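Local coordinates for protein manganese lipoxygenase (Gaeumannomyces graminis, PDB 5FX8) that oxygenates linoleic and alpha-linolenic acids to 11S- and 13R-hydroperoxy fatty acids at a catalytic manganese centre, at residues A[254-259]-A[502-507]; A[437-442]-A[464-469]. All blocks are in the same frame, centred on the assembly; numbering follows the deposited sequence.

Contact 1 (A[254-259]-A[502-507])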
# COMPACT_ATOMS: atom_id res chain seq x y z
N THR A 254 -11.43 -16.46 -24.53
CA THR A 254 -10.01 -16.45 -24.15
C THR A 254 -9.15 -15.65 -25.11
O THR A 254 -8.11 -15.14 -24.71
CB THR A 254 -9.44 -17.85 -24.13
OG1 THR A 254 -9.28 -18.28 -25.49
CG2 THR A 254 -10.36 -18.79 -23.40
N ASN A 255 -9.52 -15.62 -26.39
CA ASN A 255 -8.77 -14.92 -27.42
C ASN A 255 -7.37 -15.46 -27.62
O ASN A 255 -6.51 -14.74 -28.11
CB ASN A 255 -8.65 -13.43 -27.14
CG ASN A 255 -9.95 -12.72 -27.24
OD1 ASN A 255 -10.33 -11.99 -26.34
ND2 ASN A 255 -10.65 -12.91 -28.35
N VAL A 256 -7.10 -16.71 -27.22
CA VAL A 256 -5.82 -17.35 -27.46
C VAL A 256 -6.05 -18.80 -27.84
O VAL A 256 -7.05 -19.42 -27.44
CB VAL A 256 -4.87 -17.26 -26.24
CG1 VAL A 256 -4.48 -15.86 -26.00
CG2 VAL A 256 -5.51 -17.84 -25.01
N GLY A 257 -5.12 -19.35 -28.61
CA GLY A 257 -5.18 -20.76 -28.94
C GLY A 257 -6.35 -21.03 -29.85
O GLY A 257 -6.56 -20.37 -30.86
N VAL A 258 -7.16 -22.01 -29.46
CA VAL A 258 -8.34 -22.30 -30.24
C VAL A 258 -9.47 -21.32 -30.00
O VAL A 258 -10.47 -21.35 -30.73
CB VAL A 258 -8.80 -23.73 -29.93
CG1 VAL A 258 -7.65 -24.71 -30.18
CG2 VAL A 258 -9.26 -23.79 -28.51
N ASP A 259 -9.34 -20.46 -28.97
CA ASP A 259 -10.21 -19.31 -28.79
C ASP A 259 -11.61 -19.72 -28.33
O ASP A 259 -12.61 -19.36 -28.96
CB ASP A 259 -10.28 -18.51 -30.09
CG ASP A 259 -10.65 -17.09 -29.88
OD1 ASP A 259 -11.26 -16.80 -28.84
OD2 ASP A 259 -10.34 -16.26 -30.75
N ALA A 502 -0.56 -24.27 -16.30
CA ALA A 502 -0.89 -25.32 -17.23
C ALA A 502 -1.43 -24.66 -18.48
O ALA A 502 -2.02 -23.58 -18.41
CB ALA A 502 -1.92 -26.29 -16.64
N PRO A 503 -1.24 -25.27 -19.64
CA PRO A 503 -1.61 -24.61 -20.90
C PRO A 503 -3.09 -24.35 -21.00
O PRO A 503 -3.92 -25.10 -20.47
CB PRO A 503 -1.16 -25.62 -21.97
CG PRO A 503 -0.13 -26.39 -21.32
CD PRO A 503 -0.52 -26.53 -19.89
N ILE A 504 -3.42 -23.28 -21.71
CA ILE A 504 -4.82 -22.92 -21.94
C ILE A 504 -5.51 -24.06 -22.65
O ILE A 504 -5.06 -24.46 -23.74
CB ILE A 504 -4.91 -21.63 -22.78
CG1 ILE A 504 -4.27 -20.45 -22.07
CG2 ILE A 504 -6.35 -21.36 -23.16
CD1 ILE A 504 -4.75 -20.27 -20.72
N PRO A 505 -6.62 -24.58 -22.12
CA PRO A 505 -7.30 -25.71 -22.76
C PRO A 505 -7.64 -25.48 -24.23
O PRO A 505 -7.81 -24.35 -24.69
CB PRO A 505 -8.58 -25.87 -21.92
CG PRO A 505 -8.22 -25.28 -20.58
CD PRO A 505 -7.29 -24.15 -20.87
N THR A 506 -7.73 -26.59 -24.96
CA THR A 506 -8.13 -26.60 -26.36
C THR A 506 -9.50 -27.23 -26.60
O THR A 506 -9.96 -27.23 -27.74
CB THR A 506 -7.08 -27.32 -27.22
OG1 THR A 506 -6.86 -28.64 -26.71
CG2 THR A 506 -5.81 -26.56 -27.19
N ALA A 507 -10.15 -27.78 -25.58
CA ALA A 507 -11.50 -28.32 -25.70
C ALA A 507 -12.23 -28.07 -24.39
O ALA A 507 -11.76 -27.32 -23.55
CB ALA A 507 -11.47 -29.82 -26.05
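Val-258 meets the planar peptide groups that follow Pro-505 and Thr-506, the flat elements of an interface in which no aromatic ring takes part. Its CG2 lies 3.6 Å from Thr-506 O. More loosely, Val-258 CG2 is 4.1 Å from Pro-505 O, so one methyl reaches both peptide groups. The other methyl, CG1, comes within 4.0 Å of Thr-506 CG2. Because chi1 of Val-258 is -56°, CG1 stands beside the backbone N while CG2 is set between N and the carbonyl carbon; CG1 thus faces the Thr-506 side chain, at CB and CG2, while CG2 lies against the backbone of Thr-506 and the Pro-505 carbonyl. The Val-258 and Thr-506 side chains cross at roughly a right angle, as do Val-256 and Ile-504. In the latter pair Val-256 CG2 is 4.1 Å from Ile-504 CG2, and both the CG1 and CG2 branches of Ile-504 receive it. Across the two segments the contact is thus carried by van der Waals packing.

The two valines flank Gly-257 in a type II' turn from Val-256 to Asp-259, Gly-257 holding its second position (phi 68°) and Asp-259 N bonded to Val-256 O at 2.9 Å. Just before it, Val-256 N donates almost straight (174°) to Thr-254 OG1 at 3.2 Å, an ST turn. Together they shape the link between antiparallel strands 246-253 and 261-262. On the other segment, Ile-504 and Pro-505 rest on Met-277 and Leu-273 of helix 268-305, respectively, and Pro-505 also reaches Tyr-262, so the 502-507 loop is seated on both that helix and the edge strand of the sheet.

Contact 2 (A[437-442]-A[464-469]); sequences QNWIAE and VDVLTH
Trp-439 and Val-466 point at each other from their two helices, approaching from opposite directions. The indole leads with the outer part of its six-membered ring: CH2 is 3.7 Å from Val-466 CG1, and CZ2 is 4.2 Å from the same methyl. CG1 approaches obliquely to the ring plane. Leu-467 comes in differently, its CD2 lying close to the ring plane at the edge, 4.3 Å from Trp-439 CH2. That one aromatic carbon is therefore the nearest ring atom to both aliphatic side chains.

Two torsions are consistent with this geometry. With CG anti to the backbone N (chi1 176°), the indole extends from helix 434-444 toward helix 460-481. Val-466 likewise holds CG1 anti to N (chi1 167°), which makes that methyl its contacting branch. From its own helix Trp-439 receives Ile-440 CD1 over one face, 4.2 Å above the plane and displaced toward the rim.

Beyond the pair of helices, Ala-303 and Ala-304 of helix 268-305 and Val-314 and Leu-318 of helix 313-321 also touch the indole. It thus sits at a junction of four helices in the helical body of the lipoxygenase fold.

Chemically, the indole makes two kinds of contact: its six-membered ring meets methyls of the other segment, while its single polar atom, NE1, donates to the backbone oxygen of Val-300. The buried N-H is thereby satisfied, and that bond would restrict rotation of the ring while dispersion forces act on the six-membered ring.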
# COMPACT_ATOMS: atom_id res chain seq x y z
N GLN A 437 -0.60 30.34 -11.63
CA GLN A 437 -0.75 30.42 -13.07
C GLN A 437 0.47 29.87 -13.79
O GLN A 437 0.34 29.27 -14.86
CB GLN A 437 -1.00 31.87 -13.49
CG GLN A 437 -2.27 32.51 -12.93
CD GLN A 437 -3.59 31.69 -13.05
OE1 GLN A 437 -3.86 31.05 -14.05
NE2 GLN A 437 -4.40 31.78 -12.03
N ASN A 438 1.65 30.05 -13.22
CA ASN A 438 2.84 29.43 -13.81
C ASN A 438 2.76 27.93 -13.70
O ASN A 438 3.11 27.23 -14.65
CB ASN A 438 4.10 29.93 -13.13
CG ASN A 438 4.46 31.29 -13.58
OD1 ASN A 438 3.89 31.80 -14.53
ND2 ASN A 438 5.40 31.92 -12.90
N TRP A 439 2.34 27.41 -12.56
CA TRP A 439 2.13 25.97 -12.44
C TRP A 439 1.25 25.45 -13.56
O TRP A 439 1.53 24.40 -14.13
CB TRP A 439 1.53 25.66 -11.08
CG TRP A 439 1.19 24.27 -10.85
CD1 TRP A 439 1.80 23.18 -11.38
CD2 TRP A 439 0.14 23.78 -10.03
NE1 TRP A 439 1.21 22.04 -10.92
CE2 TRP A 439 0.18 22.37 -10.09
CE3 TRP A 439 -0.83 24.39 -9.23
CZ2 TRP A 439 -0.71 21.56 -9.39
CZ3 TRP A 439 -1.71 23.59 -8.54
CH2 TRP A 439 -1.65 22.19 -8.63
N ILE A 440 0.18 26.16 -13.88
CA ILE A 440 -0.74 25.63 -14.89
C ILE A 440 -0.09 25.69 -16.27
O ILE A 440 -0.17 24.74 -17.05
CB ILE A 440 -2.07 26.39 -14.86
CG1 ILE A 440 -2.62 26.40 -13.44
CG2 ILE A 440 -3.04 25.75 -15.80
CD1 ILE A 440 -2.88 25.06 -12.91
N ALA A 441 0.56 26.80 -16.58
CA ALA A 441 1.25 26.92 -17.86
C ALA A 441 2.37 25.87 -17.98
O ALA A 441 2.55 25.27 -19.04
CB ALA A 441 1.78 28.34 -18.00
N GLU A 442 3.10 25.65 -16.91
CA GLU A 442 4.18 24.67 -16.87
C GLU A 442 3.65 23.26 -17.07
O GLU A 442 4.27 22.44 -17.75
CB GLU A 442 4.92 24.80 -15.53
CG GLU A 442 6.01 23.80 -15.25
CD GLU A 442 7.38 24.27 -15.69
OE1 GLU A 442 7.56 25.49 -15.87
OE2 GLU A 442 8.30 23.41 -15.82
N VAL A 464 -9.80 23.56 -6.97
CA VAL A 464 -10.34 22.58 -6.03
C VAL A 464 -10.45 21.21 -6.69
O VAL A 464 -10.24 20.18 -6.05
CB VAL A 464 -11.69 23.07 -5.47
CG1 VAL A 464 -12.39 22.00 -4.69
CG2 VAL A 464 -11.49 24.23 -4.58
N ASP A 465 -10.79 21.17 -7.98
CA ASP A 465 -10.82 19.91 -8.71
C ASP A 465 -9.45 19.26 -8.75
O ASP A 465 -9.31 18.07 -8.50
CB ASP A 465 -11.31 20.10 -10.12
CG ASP A 465 -12.78 20.36 -10.19
OD1 ASP A 465 -13.49 20.17 -9.17
OD2 ASP A 465 -13.21 20.77 -11.29
N VAL A 466 -8.43 20.04 -9.09
CA VAL A 466 -7.07 19.53 -9.17
C VAL A 466 -6.63 18.95 -7.83
O VAL A 466 -6.19 17.79 -7.75
CB VAL A 466 -6.13 20.65 -9.65
CG1 VAL A 466 -4.68 20.28 -9.43
CG2 VAL A 466 -6.39 20.91 -11.09
N LEU A 467 -6.77 19.73 -6.75
CA LEU A 467 -6.32 19.27 -5.44
C LEU A 467 -7.14 18.09 -4.93
O LEU A 467 -6.60 17.17 -4.30
CB LEU A 467 -6.36 20.44 -4.46
CG LEU A 467 -5.58 21.68 -4.87
CD1 LEU A 467 -5.60 22.76 -3.81
CD2 LEU A 467 -4.15 21.32 -5.22
N THR A 468 -8.44 18.08 -5.21
CA THR A 468 -9.26 16.93 -4.86
C THR A 468 -8.83 15.68 -5.60
O THR A 468 -8.72 14.60 -5.01
CB THR A 468 -10.72 17.24 -5.14
OG1 THR A 468 -11.03 18.48 -4.54
CG2 THR A 468 -11.59 16.21 -4.53
N HIS A 469 -8.56 15.81 -6.89
CA HIS A 469 -8.19 14.64 -7.66
C HIS A 469 -6.82 14.11 -7.23
O HIS A 469 -6.61 12.90 -7.22
CB HIS A 469 -8.22 14.99 -9.13
CG HIS A 469 -8.07 13.82 -10.02
ND1 HIS A 469 -8.94 12.75 -9.98
CD2 HIS A 469 -7.14 13.52 -10.94
CE1 HIS A 469 -8.55 11.85 -10.86
NE2 HIS A 469 -7.46 12.29 -11.45

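Contacts 1 and 2 lie on opposite sides of the chain's centre, their own centres 47 Å apart and their nearest atoms about 28 Å apart. Along the sequence they are nested: 254-259 comes first, then 437-442 and 464-469, and 502-507 closes the outer loop. Contact 1 is at the surface, between loops beside the five-stranded sheet, whereas contact 2 is buried between helices. Both touch helix 268-305, contact 1 near its start through Leu-273 and Met-277, contact 2 near its end through Val-300, Ala-303 and Ala-304. Between these points the helix carries the manganese ligands His-290 and His-294, while helix 460-481 of contact 2 supplies His-478; neither contact lies at the metal.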